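Local coordinates for protein alpha-L-arabinofuranosidase B (Aspergillus kawachii, PDB 6SXT) that hydrolyses terminal non-reducing alpha-L-arabinofuranosyl residues from arabinoxylan, L-arabinan and arabinogalactan, working as a retaining glycosidase in plant hemicellulose breakdown, at residues 131-136 with 271-276; 143-148 with 164-169. All blocks are in the same frame, centred on the assembly; numbering follows the deposited sequence.

Contact 1 (131-136 with 271-276); sequences RNNEAT and EGAIIL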
ATOM      1  N   ARG A 131     -11.634  -6.455  -2.507  1.00 15.16           N
ATOM      2  CA  ARG A 131     -12.237  -7.808  -2.508  1.00 16.25           C
ATOM      3  C   ARG A 131     -13.121  -8.013  -3.698  1.00 16.45           C
ATOM      4  O   ARG A 131     -13.651  -7.011  -4.253  1.00 16.07           O
ATOM      5  CB  ARG A 131     -13.036  -7.988  -1.209  1.00 17.33           C
ATOM      6  CG  ARG A 131     -13.444  -9.394  -0.872  1.00 18.37           C
ATOM      7  CD  ARG A 131     -13.865  -9.524   0.607  1.00 18.21           C
ATOM      8  NE  ARG A 131     -13.851 -10.903   0.976  1.00 17.26           N
ATOM      9  CZ  ARG A 131     -13.354 -11.393   2.079  1.00 17.77           C
ATOM     10  NH1 ARG A 131     -12.921 -10.582   3.037  1.00 18.88           N
ATOM     11  NH2 ARG A 131     -13.286 -12.690   2.249  1.00 18.44           N
ATOM     12  N   ASN A 132     -13.333  -9.281  -4.024  1.00 17.04           N
ATOM     13  CA  ASN A 132     -14.408  -9.685  -4.970  1.00 17.84           C
ATOM     14  C   ASN A 132     -14.973 -10.986  -4.408  1.00 17.88           C
ATOM     15  O   ASN A 132     -14.264 -11.974  -4.440  1.00 17.97           O
ATOM     16  CB  ASN A 132     -13.951  -9.836  -6.399  1.00 17.49           C
ATOM     17  CG  ASN A 132     -15.122 -10.073  -7.346  1.00 19.46           C
ATOM     18  OD1 ASN A 132     -16.058 -10.787  -6.993  1.00 22.62           O
ATOM     19  ND2 ASN A 132     -15.106  -9.450  -8.501  1.00 17.70           N
ATOM     20  N   ASN A 133     -16.181 -10.926  -3.836  1.00 17.62           N
ATOM     21  CA  ASN A 133     -16.854 -12.120  -3.283  1.00 18.74           C
ATOM     22  C   ASN A 133     -17.748 -12.814  -4.314  1.00 21.49           C
ATOM     23  O   ASN A 133     -18.388 -13.815  -3.925  1.00 23.08           O
ATOM     24  CB  ASN A 133     -17.626 -11.743  -2.031  1.00 18.88           C
ATOM     25  CG  ASN A 133     -16.721 -11.508  -0.847  1.00 20.31           C
ATOM     26  OD1 ASN A 133     -15.646 -12.102  -0.748  1.00 19.36           O
ATOM     27  ND2 ASN A 133     -17.141 -10.655   0.084  1.00 20.35           N
ATOM     28  N   GLU A 134     -17.815 -12.324  -5.531  1.00 19.71           N
ATOM     29  CA  GLU A 134     -18.628 -12.941  -6.615  1.00 21.86           C
ATOM     30  C   GLU A 134     -17.746 -13.368  -7.789  1.00 21.28           C
ATOM     31  O   GLU A 134     -18.025 -13.018  -8.935  1.00 24.12           O
ATOM     32  CB  GLU A 134     -19.702 -11.937  -7.019  1.00 25.61           C
ATOM     33  CG  GLU A 134     -20.626 -11.602  -5.853  1.00 33.58           C
ATOM     34  CD  GLU A 134     -21.703 -10.555  -6.129  1.00 51.13           C
ATOM     35  OE1 GLU A 134     -21.737 -10.000  -7.249  1.00 59.61           O
ATOM     36  OE2 GLU A 134     -22.509 -10.294  -5.214  1.00 70.75           O
ATOM     37  N   ALA A 135     -16.593 -13.934  -7.487  1.00 21.81           N
ATOM     38  CA  ALA A 135     -15.566 -14.243  -8.481  1.00 20.91           C
ATOM     39  C   ALA A 135     -15.939 -15.496  -9.238  1.00 23.60           C
ATOM     40  O   ALA A 135     -16.618 -16.377  -8.659  1.00 28.72           O
ATOM     41  CB  ALA A 135     -14.216 -14.417  -7.808  1.00 23.01           C
ATOM     42  N   THR A 136     -15.578 -15.542 -10.487  1.00 20.70           N
ATOM     43  CA  THR A 136     -15.852 -16.748 -11.294  1.00 23.71           C
ATOM     44  C   THR A 136     -14.564 -17.263 -11.896  1.00 24.68           C
ATOM     45  O   THR A 136     -13.617 -16.511 -12.192  1.00 22.82           O
ATOM     46  CB  THR A 136     -17.014 -16.451 -12.237  1.00 32.20           C
ATOM     47  OG1 THR A 136     -16.533 -15.432 -13.071  1.00 31.40           O
ATOM     48  CG2 THR A 136     -18.251 -15.931 -11.541  1.00 35.89           C
ATOM     49  N   GLU A 271     -13.106 -21.245  -1.329  1.00 18.25           N
ATOM     50  CA  GLU A 271     -14.438 -20.695  -1.673  1.00 18.50           C
ATOM     51  C   GLU A 271     -14.394 -19.851  -2.953  1.00 19.04           C
ATOM     52  O   GLU A 271     -15.472 -19.540  -3.475  1.00 20.01           O
ATOM     53  CB  GLU A 271     -14.961 -19.935  -0.475  1.00 19.38           C
ATOM     54  CG  GLU A 271     -15.075 -20.823   0.771  1.00 21.61           C
ATOM     55  CD  GLU A 271     -15.896 -20.231   1.895  1.00 21.22           C
ATOM     56  OE1 GLU A 271     -16.459 -19.133   1.721  1.00 21.77           O
ATOM     57  OE2 GLU A 271     -15.886 -20.836   3.009  1.00 22.81           O
ATOM     58  N   GLY A 272     -13.198 -19.435  -3.420  1.00 18.45           N
ATOM     59  CA  GLY A 272     -13.080 -18.744  -4.707  1.00 17.99           C
ATOM     60  C   GLY A 272     -13.195 -17.224  -4.653  1.00 18.54           C
ATOM     61  O   GLY A 272     -13.041 -16.616  -5.694  1.00 18.92           O
ATOM     62  N   ALA A 273     -13.379 -16.597  -3.509  1.00 17.52           N
ATOM     63  CA  ALA A 273     -13.378 -15.127  -3.419  1.00 16.50           C
ATOM     64  C   ALA A 273     -11.924 -14.656  -3.589  1.00 16.38           C
ATOM     65  O   ALA A 273     -11.011 -15.465  -3.337  1.00 16.94           O
ATOM     66  CB  ALA A 273     -13.937 -14.661  -2.101  1.00 18.62           C
ATOM     67  N   ILE A 274     -11.749 -13.377  -3.886  1.00 15.92           N
ATOM     68  CA  ILE A 274     -10.406 -12.799  -3.982  1.00 15.75           C
ATOM     69  C   ILE A 274     -10.290 -11.652  -2.999  1.00 16.14           C
ATOM     70  O   ILE A 274     -11.169 -10.765  -2.988  1.00 16.22           O
ATOM     71  CB  ILE A 274     -10.139 -12.324  -5.414  1.00 14.24           C
ATOM     72  CG1 ILE A 274     -10.488 -13.394  -6.425  1.00 15.65           C
ATOM     73  CG2 ILE A 274      -8.687 -11.854  -5.540  1.00 14.44           C
ATOM     74  CD1 ILE A 274     -10.322 -12.933  -7.874  1.00 17.29           C
ATOM     75  N   ILE A 275      -9.177 -11.632  -2.259  1.00 15.73           N
ATOM     76  CA  ILE A 275      -8.893 -10.530  -1.307  1.00 16.15           C
ATOM     77  C   ILE A 275      -7.565  -9.881  -1.666  1.00 16.21           C
ATOM     78  O   ILE A 275      -6.685 -10.577  -2.243  1.00 15.78           O
ATOM     79  CB  ILE A 275      -8.861 -10.993   0.153  1.00 17.00           C
ATOM     80  CG1 ILE A 275      -7.903 -12.159   0.342  1.00 18.63           C
ATOM     81  CG2 ILE A 275     -10.275 -11.268   0.652  1.00 19.10           C
ATOM     82  CD1 ILE A 275      -7.762 -12.685   1.766  1.00 21.12           C
ATOM     83  N   LEU A 276      -7.420  -8.628  -1.334  1.00 15.20           N
ATOM     84  CA  LEU A 276      -6.132  -7.921  -1.457  1.00 14.82           C
ATOM     85  C   LEU A 276      -5.975  -6.991  -0.255  1.00 14.69           C
ATOM     86  O   LEU A 276      -6.815  -6.083  -0.080  1.00 15.05           O
ATOM     87  CB  LEU A 276      -6.069  -7.140  -2.759  1.00 14.16           C
ATOM     88  CG  LEU A 276      -4.834  -6.246  -2.860  1.00 15.50           C
ATOM     89  CD1 LEU A 276      -3.546  -7.017  -2.790  1.00 15.67           C
ATOM     90  CD2 LEU A 276      -4.887  -5.437  -4.133  1.00 17.14           C
TER
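Two inner strands of a short antiparallel sheet in the catalytic domain meet here: Arg131 and Asn132 of strand 130-132 pair with Ile275 and Ile274 of strand 273-276. Asn132 and Ile274 form the hydrogen-bonded pair: Asn132 N donates to Ile274 O (2.8 Å) and Ile274 N returns a bond to Asn132 O (2.9 Å). At the neighbouring non-hydrogen-bonded pair, Arg131 and Ile275 run side by side in the same direction. With CG anti to the backbone N (chi1 -166°), the extended arginine chain lays one face of its guanidinium on Ile275 CG2, which sits over the centre of the group, 3.4 Å from CZ. Arg131 NE donates to Asn133 OD1 (2.8 Å), while NH2 binds the carbonyl oxygens of Glu168 and Gly280, the latter a substrate-binding residue. These bonds help fix the rotation of the buried cation. Past the strand end, Asn133 OD1 also touches Ala273 CB, and Ala135 CB packs 3.3 Å from Gly272 O and against Ile274 CG1. The chain leaves the strand as Asn132 OD1 accepts from Glu134 N (2.8 Å), an Asx turn at the end of strand 130-132, beside its antiparallel pairing with strand 273-276.

Contact 2 (143-148 with 164-169); sequences EAEGMY and YGNAET. With EDO (1,2-ethanediol), chain N.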
ATOM      1  N   GLU A 143      -9.463 -27.909  -5.575  1.00 21.01           N
ATOM      2  CA  GLU A 143      -8.975 -27.694  -6.953  1.00 21.18           C
ATOM      3  C   GLU A 143      -7.626 -26.954  -6.927  1.00 18.97           C
ATOM      4  O   GLU A 143      -7.427 -26.082  -6.058  1.00 20.50           O
ATOM      5  CB  GLU A 143      -9.941 -26.884  -7.799  1.00 21.01           C
ATOM      6  CG  GLU A 143     -11.236 -27.642  -8.109  1.00 24.05           C
ATOM      7  CD  GLU A 143     -12.327 -26.752  -8.648  1.00 27.62           C
ATOM      8  OE1 GLU A 143     -12.170 -25.498  -8.715  1.00 24.08           O
ATOM      9  OE2 GLU A 143     -13.362 -27.330  -9.040  1.00 29.35           O
ATOM     10  N   ALA A 144      -6.820 -27.250  -7.935  1.00 19.83           N
ATOM     11  CA  ALA A 144      -5.488 -26.660  -8.061  1.00 19.13           C
ATOM     12  C   ALA A 144      -5.600 -25.201  -8.504  1.00 19.99           C
ATOM     13  O   ALA A 144      -6.389 -24.848  -9.371  1.00 19.86           O
ATOM     14  CB  ALA A 144      -4.651 -27.442  -8.997  1.00 21.54           C
ATOM     15  N   GLU A 145      -4.641 -24.436  -8.003  1.00 17.50           N
ATOM     16  CA  GLU A 145      -4.453 -23.040  -8.459  1.00 17.91           C
ATOM     17  C   GLU A 145      -3.002 -22.618  -8.253  1.00 17.97           C
ATOM     18  O   GLU A 145      -2.296 -23.150  -7.419  1.00 17.97           O
ATOM     19  CB  GLU A 145      -5.364 -22.071  -7.690  1.00 17.22           C
ATOM     20  CG  GLU A 145      -5.090 -21.968  -6.213  1.00 16.90           C
ATOM     21  CD  GLU A 145      -5.967 -21.027  -5.429  1.00 16.60           C
ATOM     22  OE1 GLU A 145      -6.793 -20.326  -6.072  1.00 17.96           O
ATOM     23  OE2 GLU A 145      -5.901 -21.025  -4.191  1.00 17.50           O
ATOM     24  N   GLY A 146      -2.633 -21.577  -8.970  1.00 16.95           N
ATOM     25  CA  GLY A 146      -1.422 -20.808  -8.653  1.00 17.29           C
ATOM     26  C   GLY A 146      -1.761 -19.336  -8.561  1.00 16.16           C
ATOM     27  O   GLY A 146      -2.858 -18.924  -8.923  1.00 16.23           O
ATOM     28  N   MET A 147      -0.815 -18.583  -8.048  1.00 14.99           N
ATOM     29  CA  MET A 147      -0.943 -17.137  -7.911  1.00 14.40           C
ATOM     30  C   MET A 147       0.463 -16.570  -7.834  1.00 15.50           C
ATOM     31  O   MET A 147       1.444 -17.280  -7.496  1.00 16.16           O
ATOM     32  CB  MET A 147      -1.786 -16.744  -6.719  1.00 15.47           C
ATOM     33  CG  MET A 147      -1.239 -17.189  -5.391  1.00 16.04           C
ATOM     34  SD  MET A 147      -2.527 -17.274  -4.100  1.00 17.76           S
ATOM     35  CE  MET A 147      -3.378 -18.782  -4.526  1.00 18.53           C
ATOM     36  N   TYR A 148       0.588 -15.290  -8.158  1.00 14.38           N
ATOM     37  CA  TYR A 148       1.809 -14.548  -7.794  1.00 14.02           C
ATOM     38  C   TYR A 148       1.416 -13.099  -7.517  1.00 13.75           C
ATOM     39  O   TYR A 148       0.337 -12.663  -7.956  1.00 14.48           O
ATOM     40  CB  TYR A 148       2.932 -14.610  -8.851  1.00 13.86           C
ATOM     41  CG  TYR A 148       2.808 -13.633 -10.001  1.00 13.66           C
ATOM     42  CD1 TYR A 148       2.099 -13.942 -11.136  1.00 14.83           C
ATOM     43  CD2 TYR A 148       3.372 -12.363  -9.923  1.00 14.46           C
ATOM     44  CE1 TYR A 148       1.941 -13.033 -12.168  1.00 14.82           C
ATOM     45  CE2 TYR A 148       3.224 -11.450 -10.941  1.00 14.25           C
ATOM     46  CZ  TYR A 148       2.520 -11.786 -12.076  1.00 14.44           C
ATOM     47  OH  TYR A 148       2.340 -10.879 -13.099  1.00 15.47           O
ATOM     48  N   TYR A 164      -2.998 -11.641  -0.575  1.00 15.30           N
ATOM     49  CA  TYR A 164      -3.548 -11.608  -1.940  1.00 14.52           C
ATOM     50  C   TYR A 164      -3.864 -13.039  -2.316  1.00 14.79           C
ATOM     51  O   TYR A 164      -2.960 -13.909  -2.315  1.00 15.22           O
ATOM     52  CB  TYR A 164      -2.574 -11.014  -2.962  1.00 13.85           C
ATOM     53  CG  TYR A 164      -3.071 -11.077  -4.380  1.00 13.41           C
ATOM     54  CD1 TYR A 164      -4.191 -10.359  -4.767  1.00 14.31           C
ATOM     55  CD2 TYR A 164      -2.485 -11.889  -5.347  1.00 14.21           C
ATOM     56  CE1 TYR A 164      -4.681 -10.399  -6.061  1.00 14.11           C
ATOM     57  CE2 TYR A 164      -2.940 -11.930  -6.653  1.00 15.36           C
ATOM     58  CZ  TYR A 164      -4.051 -11.184  -7.029  1.00 15.01           C
ATOM     59  OH  TYR A 164      -4.499 -11.269  -8.320  1.00 15.18           O
ATOM     60  N   GLY A 165      -5.135 -13.314  -2.630  1.00 14.17           N
ATOM     61  CA  GLY A 165      -5.519 -14.625  -3.143  1.00 15.35           C
ATOM     62  C   GLY A 165      -6.896 -15.084  -2.722  1.00 15.78           C
ATOM     63  O   GLY A 165      -7.811 -14.281  -2.590  1.00 15.78           O
ATOM     64  N   ASN A 166      -7.043 -16.396  -2.549  1.00 16.60           N
ATOM     65  CA  ASN A 166      -8.345 -17.092  -2.496  1.00 15.87           C
ATOM     66  C   ASN A 166      -8.893 -17.026  -1.069  1.00 17.04           C
ATOM     67  O   ASN A 166      -8.144 -17.336  -0.109  1.00 16.63           O
ATOM     68  CB  ASN A 166      -8.145 -18.540  -2.933  1.00 16.78           C
ATOM     69  CG  ASN A 166      -9.393 -19.250  -3.420  1.00 16.70           C
ATOM     70  OD1 ASN A 166     -10.425 -19.184  -2.735  1.00 16.98           O
ATOM     71  ND2 ASN A 166      -9.330 -19.873  -4.583  1.00 17.44           N
ATOM     72  N   ALA A 167     -10.155 -16.628  -0.922  1.00 16.41           N
ATOM     73  CA  ALA A 167     -10.742 -16.451   0.402  1.00 16.66           C
ATOM     74  C   ALA A 167     -12.234 -16.783   0.430  1.00 17.59           C
ATOM     75  O   ALA A 167     -12.762 -17.263  -0.547  1.00 18.78           O
ATOM     76  CB  ALA A 167     -10.444 -15.095   0.928  1.00 19.88           C
ATOM     77  N   GLU A 168     -12.838 -16.467   1.570  1.00 19.05           N
ATOM     78  CA  GLU A 168     -14.232 -16.834   1.857  1.00 19.95           C
ATOM     79  C   GLU A 168     -15.188 -15.845   1.207  1.00 19.71           C
ATOM     80  O   GLU A 168     -14.958 -14.626   1.255  1.00 22.22           O
ATOM     81  CB  GLU A 168     -14.453 -16.799   3.350  1.00 20.16           C
ATOM     82  CG  GLU A 168     -13.672 -17.850   4.089  1.00 20.80           C
ATOM     83  CD  GLU A 168     -12.399 -17.347   4.728  1.00 26.72           C
ATOM     84  OE1 GLU A 168     -11.864 -16.331   4.229  1.00 22.69           O
ATOM     85  OE2 GLU A 168     -11.988 -17.955   5.765  1.00 27.64           O
ATOM     86  N   THR A 169     -16.296 -16.327   0.647  1.00 19.50           N
ATOM     87  CA  THR A 169     -17.266 -15.437  -0.005  1.00 19.78           C
ATOM     88  C   THR A 169     -18.083 -14.644   1.000  1.00 21.29           C
ATOM     89  O   THR A 169     -18.678 -13.658   0.592  1.00 21.23           O
ATOM     90  CB  THR A 169     -18.190 -16.202  -0.945  1.00 23.08           C
ATOM     91  OG1 THR A 169     -18.810 -17.252  -0.194  1.00 23.70           O
ATOM     92  CG2 THR A 169     -17.453 -16.806  -2.105  1.00 24.17           C
TER
HETATM   93  C1  EDO N 514     -18.794 -21.729  -1.286  1.00 51.55           C
HETATM   94  O1  EDO N 514     -18.987 -20.559  -0.542  1.00 47.45           O
HETATM   95  C2  EDO N 514     -18.131 -21.479  -2.596  1.00 52.07           C
HETATM   96  O2  EDO N 514     -17.946 -22.691  -3.347  1.00 60.16           O
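Glu145 and Asn166 provide the polar link between the two segments. Asn166 ND2 donates to Glu145 OE1 over 3.0 Å, and the bond is nearly straight, with 169° at the hydrogen. The oxygen is approached on its syn side from somewhat out of the carboxylate plane, whereas it lies close to the amide plane of the asparagine; the two planes are turned 64° from each other. Glu145 CG sits between the backbone N and the carbonyl carbon (chi1 64°), and beyond it the chain is extended, which carries the carboxylate across to Asn166, where OE2 also comes 3.6 Å from Asn166 CB. The amide is gripped further from outside the pair: ND2 also donates to Ala139 O, and OD1 accepts from Gly272 N, so both ends of this buried group are engaged and its flip state is defined.

The backbones are not paired here. Strand 145-152 belongs to the large antiparallel sheet of the concanavalin-like catalytic domain, while strand 166-167 edges a smaller sheet, and the touching parts, 145-148 and 164-166, run in nearly opposite senses as facing layers joined through side chains, with Met295 of strand 288-296 packing against Glu145, Met147 and Asn166.

Van der Waals contacts continue along the interface. Met147 SD lies 3.8 Å from Tyr164 O and 4.1 Å from Gly165 CA. The chain turns a corner at Gly165, whose CA lies close against the sulfur. Farther along, Tyr164 CE2 approaches Tyr148 O obliquely at 3.6 Å. The phenol hydroxyls find partners beyond the two segments, Tyr164 OH at His19 ND1 and Tyr148 OH at Glu292 OE2.

How the contacts relate
The centres of the two contacts lie about 9 Å apart within the catalytic domain. Both segments of contact 2 fall in the sequence between those of contact 1, in the order 131-136, 143-148, 164-169, 271-276. Strand 273-276 stands between 130-132 and 166-167 in one sheet. Contact 1 holds neighbouring strands of that sheet together, and contact 2 fastens its edge to strand 145-152 of the larger one. Ala167 N and Ala273 O, 2.8 Å apart, probably form a hydrogen bond that joins contact 2 to contact 1. The catalytic site is near: Arg131 of contact 1 is about 4 Å from substrate-binding Gly280 (side chains), while Gly165 of contact 2 is about 8 Å from Asp203.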